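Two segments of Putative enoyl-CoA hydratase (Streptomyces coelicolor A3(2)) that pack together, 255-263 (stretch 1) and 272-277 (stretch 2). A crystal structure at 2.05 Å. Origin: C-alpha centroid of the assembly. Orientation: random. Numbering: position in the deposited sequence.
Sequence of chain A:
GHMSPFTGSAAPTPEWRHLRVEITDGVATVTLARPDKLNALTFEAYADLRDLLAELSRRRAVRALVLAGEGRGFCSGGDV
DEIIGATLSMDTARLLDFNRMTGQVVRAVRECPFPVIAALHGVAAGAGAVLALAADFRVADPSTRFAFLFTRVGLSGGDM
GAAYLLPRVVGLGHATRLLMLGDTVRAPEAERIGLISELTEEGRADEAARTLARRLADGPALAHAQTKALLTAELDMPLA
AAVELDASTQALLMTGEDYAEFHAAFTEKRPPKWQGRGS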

# COMPACT_ATOMS: atom_id res chain seq x y z
N THR A 255 25.04 18.12 6.97
CA THR A 255 26.31 18.79 6.64
C THR A 255 26.18 19.74 5.44
O THR A 255 27.17 20.36 5.01
CB THR A 255 27.43 17.78 6.28
OG1 THR A 255 27.25 17.30 4.93
CG2 THR A 255 27.46 16.59 7.26
N GLY A 256 24.97 19.84 4.89
CA GLY A 256 24.71 20.66 3.71
C GLY A 256 24.47 22.13 4.05
O GLY A 256 24.07 22.47 5.16
N GLU A 257 24.73 23.00 3.08
CA GLU A 257 24.44 24.43 3.23
C GLU A 257 22.99 24.73 3.54
O GLU A 257 22.69 25.70 4.24
CB GLU A 257 24.79 25.17 1.95
CG GLU A 257 26.26 25.34 1.70
CD GLU A 257 26.54 26.15 0.44
OE1 GLU A 257 25.79 27.13 0.17
OE2 GLU A 257 27.50 25.80 -0.27
N ASP A 258 22.08 23.93 2.99
CA ASP A 258 20.65 24.29 3.06
C ASP A 258 20.10 24.13 4.48
O ASP A 258 19.31 24.95 4.95
CB ASP A 258 19.82 23.51 2.04
CG ASP A 258 19.95 24.09 0.65
OD1 ASP A 258 20.53 25.20 0.50
OD2 ASP A 258 19.49 23.46 -0.32
N TYR A 259 20.53 23.08 5.17
CA TYR A 259 20.13 22.89 6.55
C TYR A 259 20.66 24.04 7.41
O TYR A 259 19.94 24.54 8.25
CB TYR A 259 20.71 21.59 7.05
CG TYR A 259 20.37 21.18 8.46
CD1 TYR A 259 19.04 20.98 8.86
CD2 TYR A 259 21.38 20.92 9.39
CE1 TYR A 259 18.75 20.54 10.13
CE2 TYR A 259 21.10 20.47 10.66
CZ TYR A 259 19.79 20.28 11.03
OH TYR A 259 19.52 19.83 12.29
N ALA A 260 21.92 24.43 7.20
CA ALA A 260 22.50 25.54 7.97
C ALA A 260 21.74 26.83 7.64
O ALA A 260 21.43 27.64 8.54
CB ALA A 260 23.99 25.69 7.68
N GLU A 261 21.42 27.02 6.37
CA GLU A 261 20.72 28.22 5.96
C GLU A 261 19.32 28.26 6.58
O GLU A 261 18.84 29.34 6.94
CB GLU A 261 20.68 28.37 4.44
CG GLU A 261 19.63 29.36 3.90
CD GLU A 261 19.93 30.86 4.18
OE1 GLU A 261 20.91 31.20 4.88
OE2 GLU A 261 19.17 31.71 3.66
N PHE A 262 18.69 27.10 6.74
CA PHE A 262 17.37 27.14 7.37
C PHE A 262 17.47 27.79 8.76
O PHE A 262 16.64 28.61 9.13
CB PHE A 262 16.72 25.77 7.57
CG PHE A 262 15.65 25.80 8.64
CD1 PHE A 262 14.42 26.39 8.37
CD2 PHE A 262 15.92 25.33 9.92
CE1 PHE A 262 13.45 26.45 9.35
CE2 PHE A 262 14.95 25.40 10.90
CZ PHE A 262 13.72 25.96 10.63
N HIS A 263 18.46 27.36 9.52
CA HIS A 263 18.62 27.83 10.88
C HIS A 263 19.06 29.31 10.95
O HIS A 263 18.56 30.07 11.79
CB HIS A 263 19.61 26.95 11.64
CG HIS A 263 19.72 27.29 13.08
ND1 HIS A 263 20.74 28.06 13.60
CD2 HIS A 263 18.91 27.00 14.13
CE1 HIS A 263 20.56 28.22 14.89
NE2 HIS A 263 19.45 27.59 15.24
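Stretch 2, residues 272-277: PKWQGR

Stretch 2 has no regular secondary structure and runs antiparallel to the helix that begins at Glu257: Pro272 lies by Phe262 (CA to CA 5.8 Å), Trp274 by Asp258 (CA to CA 5.7 Å) and Arg277 by Gly256 (CA to CA 5.3 Å). Its backbone is extended from Pro272 to Trp274, then turns through Gln275 (phi/psi -122°/-11°) and Gly276, whose positive phi of 72° favours glycine. Beyond the turn, the chain meets the N-terminus of the helix, where amide groups lack partners from a preceding turn; Asp258 N donates to Arg277 O at 3.0 Å. At the N-cap, Gly256 leaves room for this carbonyl, since an ideal CB would lie only 3.1 Å from Arg277 O.

Acidic side chains receive backbone amides of stretch 2. Asp258, short and buried, accepts from Gln275 N through OD1 (2.8 Å) and from Gly276 N through OD2 (2.7 Å); a water joins its OD1 (2.7 Å) to Lys273 O (3.0 Å). One turn on, the longer Glu261 takes Lys273 N on OE2 at 2.6 Å. Glu257 OE2 forms a salt bridge with Arg277 NE at 3.0 Å, near the guanidinium plane. Trp274 supplies apolar surface, its CH2 lying 4.1 Å from Phe262 CB, while its ring edge meets the helix backbone, with CZ3 3.3 Å from Asp258 O.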

# COMPACT_ATOMS: atom_id res chain seq x y z
N PRO A 272 14.63 31.80 3.78
CA PRO A 272 15.90 31.13 3.49
C PRO A 272 16.21 31.28 2.02
O PRO A 272 15.28 31.35 1.24
CB PRO A 272 15.61 29.66 3.81
CG PRO A 272 14.23 29.60 4.37
CD PRO A 272 13.52 30.86 3.96
N LYS A 273 17.47 31.35 1.66
CA LYS A 273 17.84 31.29 0.25
C LYS A 273 18.51 29.93 -0.00
O LYS A 273 19.67 29.70 0.36
CB LYS A 273 18.78 32.44 -0.12
CG LYS A 273 18.09 33.81 -0.15
CD LYS A 273 19.08 34.95 -0.40
CE LYS A 273 18.37 36.31 -0.43
NZ LYS A 273 19.15 37.36 -1.15
N TRP A 274 17.76 29.01 -0.60
CA TRP A 274 18.26 27.65 -0.83
C TRP A 274 19.28 27.59 -1.95
O TRP A 274 19.19 28.35 -2.92
CB TRP A 274 17.10 26.72 -1.17
CG TRP A 274 15.95 26.77 -0.22
CD1 TRP A 274 14.68 27.22 -0.48
CD2 TRP A 274 15.94 26.36 1.17
NE1 TRP A 274 13.89 27.09 0.63
CE2 TRP A 274 14.63 26.57 1.65
CE3 TRP A 274 16.90 25.83 2.02
CZ2 TRP A 274 14.27 26.26 2.96
CZ3 TRP A 274 16.53 25.51 3.32
CH2 TRP A 274 15.23 25.72 3.77
N GLN A 275 20.24 26.67 -1.84
CA GLN A 275 21.23 26.45 -2.90
C GLN A 275 21.24 25.00 -3.45
O GLN A 275 21.92 24.72 -4.43
CB GLN A 275 22.64 26.77 -2.39
CG GLN A 275 22.85 28.19 -1.88
CD GLN A 275 22.87 29.20 -3.00
OE1 GLN A 275 23.08 28.85 -4.17
NE2 GLN A 275 22.65 30.47 -2.67
N GLY A 276 20.54 24.08 -2.78
CA GLY A 276 20.51 22.68 -3.22
C GLY A 276 21.82 21.94 -2.98
O GLY A 276 22.22 21.11 -3.79
N ARG A 277 22.48 22.24 -1.85
CA ARG A 277 23.73 21.60 -1.46
C ARG A 277 24.01 21.89 0.03
O ARG A 277 23.07 22.23 0.76
CB ARG A 277 24.89 22.09 -2.32
CG ARG A 277 25.08 23.60 -2.33
CD ARG A 277 26.34 24.03 -3.06
NE ARG A 277 26.47 25.48 -3.08
CZ ARG A 277 26.19 26.25 -4.13
NH1 ARG A 277 26.32 27.57 -4.04
NH2 ARG A 277 25.80 25.71 -5.27
O HOH W 1 21.56 27.58 1.24